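Local coordinates for protein ricin B lectin (PDB 3VSF) that is an exo-beta-1,3-galactanase, pairing a family 43 glycoside hydrolase domain with a ricin-type lectin domain that binds galactose, at residues 231-236 with 251-256; 183-188 with 204-209; 467-472 with 490-495. All blocks are in the same frame, centred on the assembly; numbering follows the deposited sequence.

Contacts 1 and 2 are neighbours in the family 43 beta-propeller, their centres about 9 Å apart, and they touch: the backbones of Q233 and M207 bond, and G231 N bonds to the D208 carboxylate. Contact 2 is a surface meeting of loops beside the third four-stranded sheet, made of side-chain packing with one long, weak ion pair. Contact 1, partly buried, starts the next sheet with a pair of backbone hydrogen bonds. Contact 3 lies in the beta-trefoil lectin domain, its centre about 45 Å from that of contact 1. All its touching residues are buried, and side-chain amides, a carboxylate and an indole N-H do most of the bonding, with one backbone bond, beside a bound glycerol.

Contact 1: 231-236 with 251-256; sequences GQQREA and SGCTGW
At the start of the fourth four-stranded sheet of the family 43 beta-propeller, E235, just before the corner at A236, forms an antiparallel, hydrogen-bonded pair with S251, the last residue of strand 246-251. E235 N donates to S251 O at 2.9 Å. The return bond runs from S251 N to E235 O at 2.8 Å. Both side chains lie on one face of the sheet, where E235 CB comes within 3.6 Å of S251 OG. That hydroxyl donates to G252 O at 3.3 Å and is also bonded to Q288, which belongs to strand 288-296 of the following sheet. The chain turns a corner at A236, whose methyl packs against S251, so the pair marks where the link from strand 221-228 enters a new blade of the propeller. R234 leaves the same backbone in another direction. Bends at chi2 (-52°) and chi3 (-60°) curl it back and lay one face of its guanidinium over the S251-G252 peptide, with S251 C under the rim of the group. S251 O beneath it is not bonded by the guanidinium; NE is held instead by T250 OG1, while NH2 makes a weak bond to Q260 O. Farther out, Q233 reaches across with an extended chain, its CG anti to the backbone N (chi1 -165°). There Q233 NE2 donates to C253 SG at 3.3 Å, the sulfur tilted somewhat from the amide plane. E235 CG fills in beside this link, 3.7 Å from C253 CB.

Contact 2: 183-188 with 204-209; sequences MSRDCN and NENMDL
M183 runs extended through chi2 (-172°) and turns only at chi3, while E205, whose CB starts away from the other segment, folds back at chi2 (-63°). The sulfur and terminal methyl of M183 thus lie against one carboxylate oxygen, with M183 SD 3.3 Å from E205 OE1. R185 takes a different course. Its chain runs straight from CG to NE and passes across the end of N206 at about a right angle, bringing R185 NH1 to 3.6 Å from N206 CG. N206 CG lies at the edge of the guanidinium, in its plane, with the two group planes 74° apart. Near the guanidinium plane but on another side, between NH1 and NH2, comes E205 OE1, its carboxylate turned almost perpendicular. The ion pair between R185 NH1 and E205 OE1 is long, 4.0 Å, and probably contributes a general attraction more than a directed bond. R185 has a firmer partner elsewhere, its NH2 bonding to Y143 O. E205 and N206 occupy the two central positions of a type I' turn from N204 to M207, both with positive phi, closed by M207 N to N204 O at 3.3 Å. A classic beta bulge at M207 and D208 follows. Turn and bulge together make the tip of the hairpin between strands 197-203 and 208-214, and the loop leading into strand 187-191 packs against that tip within one blade of the beta-propeller.

Contact 3: 467-472 with 490-495; sequences LIDVRK and TNQHWK. With GOL (glycerol), chain G.
D469 and Q492 face each other with carboxylate and amide planes at right angles. Q492 NE2 donates to D469 OD2 at 2.9 Å; the oxygen lies in the amide plane, but the N-H meets the carboxylate from above its plane. N491 brings a second amide, turned 79° from the same carboxylate. Its chi1 of 64° sets CG between the backbone N and the carbonyl carbon, and from there N491 ND2 bonds to V470 O at 3.1 Å. In return V470 N donates to N491 O, so this asparagine grips the end of strand 467-470 through both side chain and backbone. W494 approaches edge-on: NE1 points in its ring plane at I468 O, 3.0 Å away, while V470 CG2 packs on CZ2 of the same ring at 3.5 Å. Q492 and W494 are the glutamine and tryptophan of the QxW motif of ricin-type beta-trefoils. The Q492 amide is further held by S485 O and A487 N, which fix its rotation. A glycerol, probably from the crystallisation liquor, occupies the polar end of the contact: its O1 donates to D469 OD2 at 2.7 Å and accepts from N491 ND2 at 2.9 Å, and Q482 bonds to it as well. D469 and N491 match in sequence D422 and N444, which bind galactose in this protein. Glycerol hydroxyls bridging a carboxylate and an amide are therefore consistent with a second sugar pocket, its aspartate positioned by the motif glutamine.

Contact 1: 231-236 with 251-256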
# COMPACT_ATOMS: atom_id res chain seq x y z
N GLY A 231 12.62 0.12 -20.47
CA GLY A 231 11.55 0.24 -21.44
C GLY A 231 10.18 -0.14 -20.92
O GLY A 231 9.20 -0.12 -21.65
N GLN A 232 10.11 -0.49 -19.64
CA GLN A 232 8.86 -0.92 -19.03
C GLN A 232 8.13 0.24 -18.35
O GLN A 232 6.97 0.11 -17.96
CB GLN A 232 9.10 -2.08 -18.06
CG GLN A 232 9.67 -3.32 -18.73
CD GLN A 232 10.03 -4.42 -17.75
OE1 GLN A 232 9.84 -4.27 -16.55
NE2 GLN A 232 10.55 -5.53 -18.27
N GLN A 233 8.83 1.36 -18.21
CA GLN A 233 8.21 2.61 -17.78
C GLN A 233 7.53 2.50 -16.41
O GLN A 233 6.34 2.77 -16.27
CB GLN A 233 7.20 3.08 -18.83
CG GLN A 233 6.76 4.52 -18.70
CD GLN A 233 5.91 4.97 -19.87
OE1 GLN A 233 5.74 4.24 -20.85
NE2 GLN A 233 5.36 6.18 -19.78
N ARG A 234 8.30 2.11 -15.40
CA ARG A 234 7.78 2.02 -14.04
C ARG A 234 8.09 3.28 -13.24
O ARG A 234 9.17 3.85 -13.36
CB ARG A 234 8.36 0.79 -13.32
CG ARG A 234 8.13 -0.52 -14.05
CD ARG A 234 6.66 -0.71 -14.39
NE ARG A 234 5.81 -0.71 -13.20
CZ ARG A 234 4.49 -0.80 -13.23
NH1 ARG A 234 3.85 -0.90 -14.39
NH2 ARG A 234 3.80 -0.80 -12.10
N GLU A 235 7.13 3.73 -12.44
CA GLU A 235 7.27 4.96 -11.68
C GLU A 235 7.08 4.74 -10.18
O GLU A 235 6.90 3.62 -9.73
CB GLU A 235 6.29 6.02 -12.18
CG GLU A 235 6.30 6.20 -13.69
CD GLU A 235 7.69 6.46 -14.22
OE1 GLU A 235 8.42 7.28 -13.62
OE2 GLU A 235 8.07 5.84 -15.24
N ALA A 236 7.11 5.84 -9.42
CA ALA A 236 6.93 5.80 -7.97
C ALA A 236 7.54 4.56 -7.32
O ALA A 236 6.84 3.83 -6.62
CB ALA A 236 5.45 5.91 -7.63
N SER A 251 4.82 1.73 -9.79
CA SER A 251 3.51 2.06 -10.35
C SER A 251 3.64 2.23 -11.86
O SER A 251 4.72 2.06 -12.42
CB SER A 251 2.96 3.34 -9.72
OG SER A 251 3.66 4.48 -10.18
N GLY A 252 2.53 2.57 -12.50
CA GLY A 252 2.53 2.83 -13.93
C GLY A 252 2.70 4.31 -14.20
O GLY A 252 2.71 5.12 -13.27
N CYS A 253 2.85 4.67 -15.47
CA CYS A 253 3.01 6.06 -15.85
C CYS A 253 1.74 6.58 -16.53
O CYS A 253 1.61 6.51 -17.75
CB CYS A 253 4.21 6.24 -16.77
SG CYS A 253 4.67 7.96 -17.08
N THR A 254 0.82 7.09 -15.73
CA THR A 254 -0.44 7.61 -16.24
C THR A 254 -0.86 8.90 -15.52
O THR A 254 -2.04 9.13 -15.28
CB THR A 254 -1.58 6.58 -16.12
OG1 THR A 254 -1.67 6.13 -14.76
CG2 THR A 254 -1.32 5.39 -17.02
N GLY A 255 0.13 9.72 -15.18
CA GLY A 255 -0.13 10.99 -14.52
C GLY A 255 -0.89 10.84 -13.22
O GLY A 255 -0.54 10.01 -12.38
N TRP A 256 -1.94 11.64 -13.05
CA TRP A 256 -2.75 11.59 -11.84
C TRP A 256 -3.52 10.27 -11.72
O TRP A 256 -3.68 9.73 -10.63
CB TRP A 256 -3.74 12.76 -11.79
CG TRP A 256 -3.11 14.11 -11.67
CD1 TRP A 256 -3.44 15.24 -12.37
CD2 TRP A 256 -2.04 14.49 -10.79
NE1 TRP A 256 -2.64 16.29 -11.99
CE2 TRP A 256 -1.77 15.86 -11.02
CE3 TRP A 256 -1.27 13.81 -9.84
CZ2 TRP A 256 -0.78 16.55 -10.33
CZ3 TRP A 256 -0.29 14.50 -9.16
CH2 TRP A 256 -0.05 15.86 -9.41

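Contact 2: 183-188 with 204-209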
# COMPACT_ATOMS: atom_id res chain seq x y z
N MET A 183 18.59 11.46 -16.62
CA MET A 183 17.36 12.07 -16.12
C MET A 183 16.98 11.43 -14.79
O MET A 183 17.26 10.26 -14.55
CB MET A 183 16.22 11.90 -17.13
CG MET A 183 16.50 12.53 -18.49
SD MET A 183 15.06 12.54 -19.58
CE MET A 183 13.97 13.66 -18.70
N SER A 184 16.35 12.21 -13.92
CA SER A 184 15.97 11.73 -12.60
C SER A 184 14.69 12.39 -12.11
O SER A 184 14.71 13.52 -11.62
CB SER A 184 17.10 11.98 -11.60
OG SER A 184 16.71 11.62 -10.29
N ARG A 185 13.57 11.68 -12.25
CA ARG A 185 12.28 12.19 -11.80
C ARG A 185 11.83 11.50 -10.51
O ARG A 185 12.43 11.69 -9.46
CB ARG A 185 11.22 12.05 -12.90
CG ARG A 185 11.49 12.93 -14.11
CD ARG A 185 10.22 13.20 -14.89
NE ARG A 185 10.40 14.25 -15.89
CZ ARG A 185 10.59 14.04 -17.18
NH1 ARG A 185 10.61 12.79 -17.65
NH2 ARG A 185 10.75 15.06 -18.02
N ASP A 186 10.76 10.71 -10.60
CA ASP A 186 10.27 9.97 -9.44
C ASP A 186 11.40 9.17 -8.80
O ASP A 186 12.09 8.41 -9.48
CB ASP A 186 9.12 9.05 -9.83
CG ASP A 186 7.85 9.81 -10.16
OD1 ASP A 186 7.94 10.99 -10.55
OD2 ASP A 186 6.75 9.22 -10.04
N CYS A 187 11.59 9.36 -7.50
CA CYS A 187 12.75 8.78 -6.82
C CYS A 187 12.40 8.17 -5.46
O CYS A 187 11.26 8.25 -5.00
CB CYS A 187 13.83 9.84 -6.64
SG CYS A 187 13.32 11.22 -5.59
N ASN A 188 13.41 7.58 -4.83
CA ASN A 188 13.27 7.01 -3.49
C ASN A 188 14.63 6.57 -2.95
O ASN A 188 15.56 6.33 -3.72
CB ASN A 188 12.29 5.83 -3.51
CG ASN A 188 11.53 5.68 -2.21
OD1 ASN A 188 12.03 6.05 -1.14
ND2 ASN A 188 10.32 5.15 -2.29
N ASN A 204 15.98 8.12 -18.46
CA ASN A 204 15.67 7.87 -19.86
C ASN A 204 14.20 8.11 -20.19
O ASN A 204 13.53 7.25 -20.76
CB ASN A 204 16.07 6.45 -20.25
CG ASN A 204 16.15 6.24 -21.75
OD1 ASN A 204 15.51 6.96 -22.52
ND2 ASN A 204 16.93 5.26 -22.17
N GLU A 205 13.70 9.29 -19.81
CA GLU A 205 12.30 9.64 -20.04
C GLU A 205 11.34 8.73 -19.28
O GLU A 205 10.35 8.24 -19.83
CB GLU A 205 11.97 9.62 -21.53
CG GLU A 205 12.37 10.88 -22.27
CD GLU A 205 11.62 12.11 -21.78
OE1 GLU A 205 12.27 13.03 -21.24
OE2 GLU A 205 10.38 12.15 -21.92
N ASN A 206 11.64 8.50 -18.00
CA ASN A 206 10.81 7.66 -17.15
C ASN A 206 10.60 6.25 -17.70
O ASN A 206 9.74 5.51 -17.23
CB ASN A 206 9.45 8.32 -16.89
CG ASN A 206 9.58 9.69 -16.24
OD1 ASN A 206 10.60 9.99 -15.61
ND2 ASN A 206 8.56 10.52 -16.39
N MET A 207 11.40 5.88 -18.70
CA MET A 207 11.28 4.57 -19.32
C MET A 207 12.13 3.53 -18.60
O MET A 207 11.81 2.34 -18.60
CB MET A 207 11.67 4.63 -20.80
CG MET A 207 10.79 5.54 -21.64
SD MET A 207 9.09 4.95 -21.75
CE MET A 207 9.33 3.31 -22.43
N ASP A 208 13.22 3.98 -17.99
CA ASP A 208 14.12 3.08 -17.28
C ASP A 208 14.28 3.50 -15.82
O ASP A 208 14.19 4.68 -15.49
CB ASP A 208 15.49 3.05 -17.96
CG ASP A 208 15.39 2.70 -19.44
OD1 ASP A 208 14.40 2.06 -19.84
OD2 ASP A 208 16.32 3.07 -20.20
N LEU A 209 14.51 2.52 -14.95
CA LEU A 209 14.80 2.80 -13.55
C LEU A 209 16.29 2.68 -13.29
O LEU A 209 16.92 1.68 -13.64
CB LEU A 209 14.03 1.84 -12.64
CG LEU A 209 12.56 2.15 -12.38
CD1 LEU A 209 11.92 1.06 -11.53
CD2 LEU A 209 12.42 3.51 -11.70

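Contact 3: 467-472 with 490-495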
# COMPACT_ATOMS: atom_id res chain seq x y z
N LEU A 467 -26.61 -16.69 -5.59
CA LEU A 467 -26.58 -16.93 -4.15
C LEU A 467 -25.44 -17.85 -3.73
O LEU A 467 -24.92 -18.62 -4.53
CB LEU A 467 -27.91 -17.53 -3.70
CG LEU A 467 -29.18 -16.91 -4.27
CD1 LEU A 467 -30.42 -17.58 -3.69
CD2 LEU A 467 -29.22 -15.41 -4.00
N ILE A 468 -25.06 -17.75 -2.46
CA ILE A 468 -24.14 -18.71 -1.86
C ILE A 468 -24.83 -20.06 -1.83
O ILE A 468 -25.92 -20.20 -1.27
CB ILE A 468 -23.75 -18.30 -0.44
CG1 ILE A 468 -23.05 -16.93 -0.45
CG2 ILE A 468 -22.85 -19.35 0.20
CD1 ILE A 468 -22.58 -16.48 0.91
N ASP A 469 -24.20 -21.07 -2.43
CA ASP A 469 -24.85 -22.35 -2.66
C ASP A 469 -23.96 -23.52 -2.28
O ASP A 469 -22.76 -23.52 -2.56
CB ASP A 469 -25.26 -22.45 -4.13
CG ASP A 469 -26.18 -23.62 -4.42
OD1 ASP A 469 -26.06 -24.66 -3.73
OD2 ASP A 469 -27.01 -23.50 -5.34
N VAL A 470 -24.54 -24.53 -1.63
CA VAL A 470 -23.83 -25.77 -1.36
C VAL A 470 -23.95 -26.68 -2.58
O VAL A 470 -25.05 -27.11 -2.94
CB VAL A 470 -24.40 -26.50 -0.13
CG1 VAL A 470 -23.59 -27.75 0.16
CG2 VAL A 470 -24.42 -25.58 1.07
N ARG A 471 -22.82 -26.97 -3.22
CA ARG A 471 -22.80 -27.73 -4.46
C ARG A 471 -23.52 -29.07 -4.36
O ARG A 471 -23.26 -29.86 -3.45
CB ARG A 471 -21.36 -27.95 -4.94
CG ARG A 471 -21.28 -28.74 -6.24
CD ARG A 471 -19.87 -29.23 -6.52
NE ARG A 471 -18.91 -28.13 -6.57
CZ ARG A 471 -18.73 -27.34 -7.63
NH1 ARG A 471 -19.47 -27.52 -8.72
NH2 ARG A 471 -17.83 -26.37 -7.59
N LYS A 472 -24.41 -29.32 -5.31
CA LYS A 472 -25.10 -30.60 -5.42
C LYS A 472 -25.91 -30.96 -4.18
O LYS A 472 -26.11 -32.14 -3.88
CB LYS A 472 -24.10 -31.72 -5.72
CG LYS A 472 -24.20 -32.28 -7.12
CD LYS A 472 -23.77 -31.26 -8.16
CE LYS A 472 -24.02 -31.77 -9.56
NZ LYS A 472 -25.47 -32.02 -9.80
N THR A 490 -33.29 -25.30 -0.62
CA THR A 490 -32.92 -25.10 0.78
C THR A 490 -31.41 -25.13 0.97
O THR A 490 -30.90 -24.71 2.00
CB THR A 490 -33.57 -26.15 1.69
OG1 THR A 490 -33.19 -27.46 1.26
CG2 THR A 490 -35.09 -26.03 1.65
N ASN A 491 -30.70 -25.63 -0.04
CA ASN A 491 -29.25 -25.64 -0.00
C ASN A 491 -28.69 -24.25 -0.28
O ASN A 491 -27.47 -24.04 -0.26
CB ASN A 491 -28.68 -26.66 -1.00
CG ASN A 491 -29.01 -26.30 -2.44
OD1 ASN A 491 -30.11 -25.81 -2.74
ND2 ASN A 491 -28.06 -26.53 -3.34
N GLN A 492 -29.59 -23.31 -0.54
CA GLN A 492 -29.21 -21.93 -0.83
C GLN A 492 -29.64 -21.00 0.30
O GLN A 492 -29.40 -19.80 0.25
CB GLN A 492 -29.84 -21.47 -2.14
CG GLN A 492 -29.41 -22.29 -3.35
CD GLN A 492 -30.11 -21.85 -4.62
OE1 GLN A 492 -31.18 -21.24 -4.57
NE2 GLN A 492 -29.52 -22.17 -5.76
N HIS A 493 -30.28 -21.57 1.32
CA HIS A 493 -30.77 -20.79 2.45
C HIS A 493 -29.85 -20.95 3.66
O HIS A 493 -29.49 -22.07 4.04
CB HIS A 493 -32.20 -21.21 2.81
CG HIS A 493 -33.17 -21.06 1.68
ND1 HIS A 493 -34.49 -21.44 1.78
CD2 HIS A 493 -33.02 -20.58 0.43
CE1 HIS A 493 -35.11 -21.20 0.64
NE2 HIS A 493 -34.23 -20.67 -0.20
N TRP A 494 -29.46 -19.83 4.25
CA TRP A 494 -28.52 -19.84 5.37
C TRP A 494 -29.06 -19.07 6.58
O TRP A 494 -29.70 -18.03 6.43
CB TRP A 494 -27.18 -19.24 4.94
CG TRP A 494 -26.56 -19.94 3.77
CD1 TRP A 494 -26.87 -19.76 2.45
CD2 TRP A 494 -25.53 -20.93 3.81
NE1 TRP A 494 -26.09 -20.59 1.67
CE2 TRP A 494 -25.26 -21.31 2.48
CE3 TRP A 494 -24.81 -21.53 4.85
CZ2 TRP A 494 -24.30 -22.27 2.16
CZ3 TRP A 494 -23.85 -22.48 4.52
CH2 TRP A 494 -23.61 -22.84 3.19
N LYS A 495 -28.80 -19.60 7.77
CA LYS A 495 -29.21 -18.95 9.00
C LYS A 495 -28.04 -18.26 9.68
O LYS A 495 -26.97 -18.84 9.84
CB LYS A 495 -29.86 -19.95 9.96
CG LYS A 495 -29.99 -19.44 11.39
CD LYS A 495 -30.91 -20.31 12.23
CE LYS A 495 -32.37 -20.09 11.87
NZ LYS A 495 -33.29 -20.81 12.79
C1 GOL G . -28.08 -26.50 -7.17
O1 GOL G . -28.43 -25.65 -6.10
C2 GOL G . -26.57 -26.47 -7.37
O2 GOL G . -25.94 -26.19 -6.14
C3 GOL G . -26.10 -27.83 -7.88
O3 GOL G . -24.71 -27.77 -8.15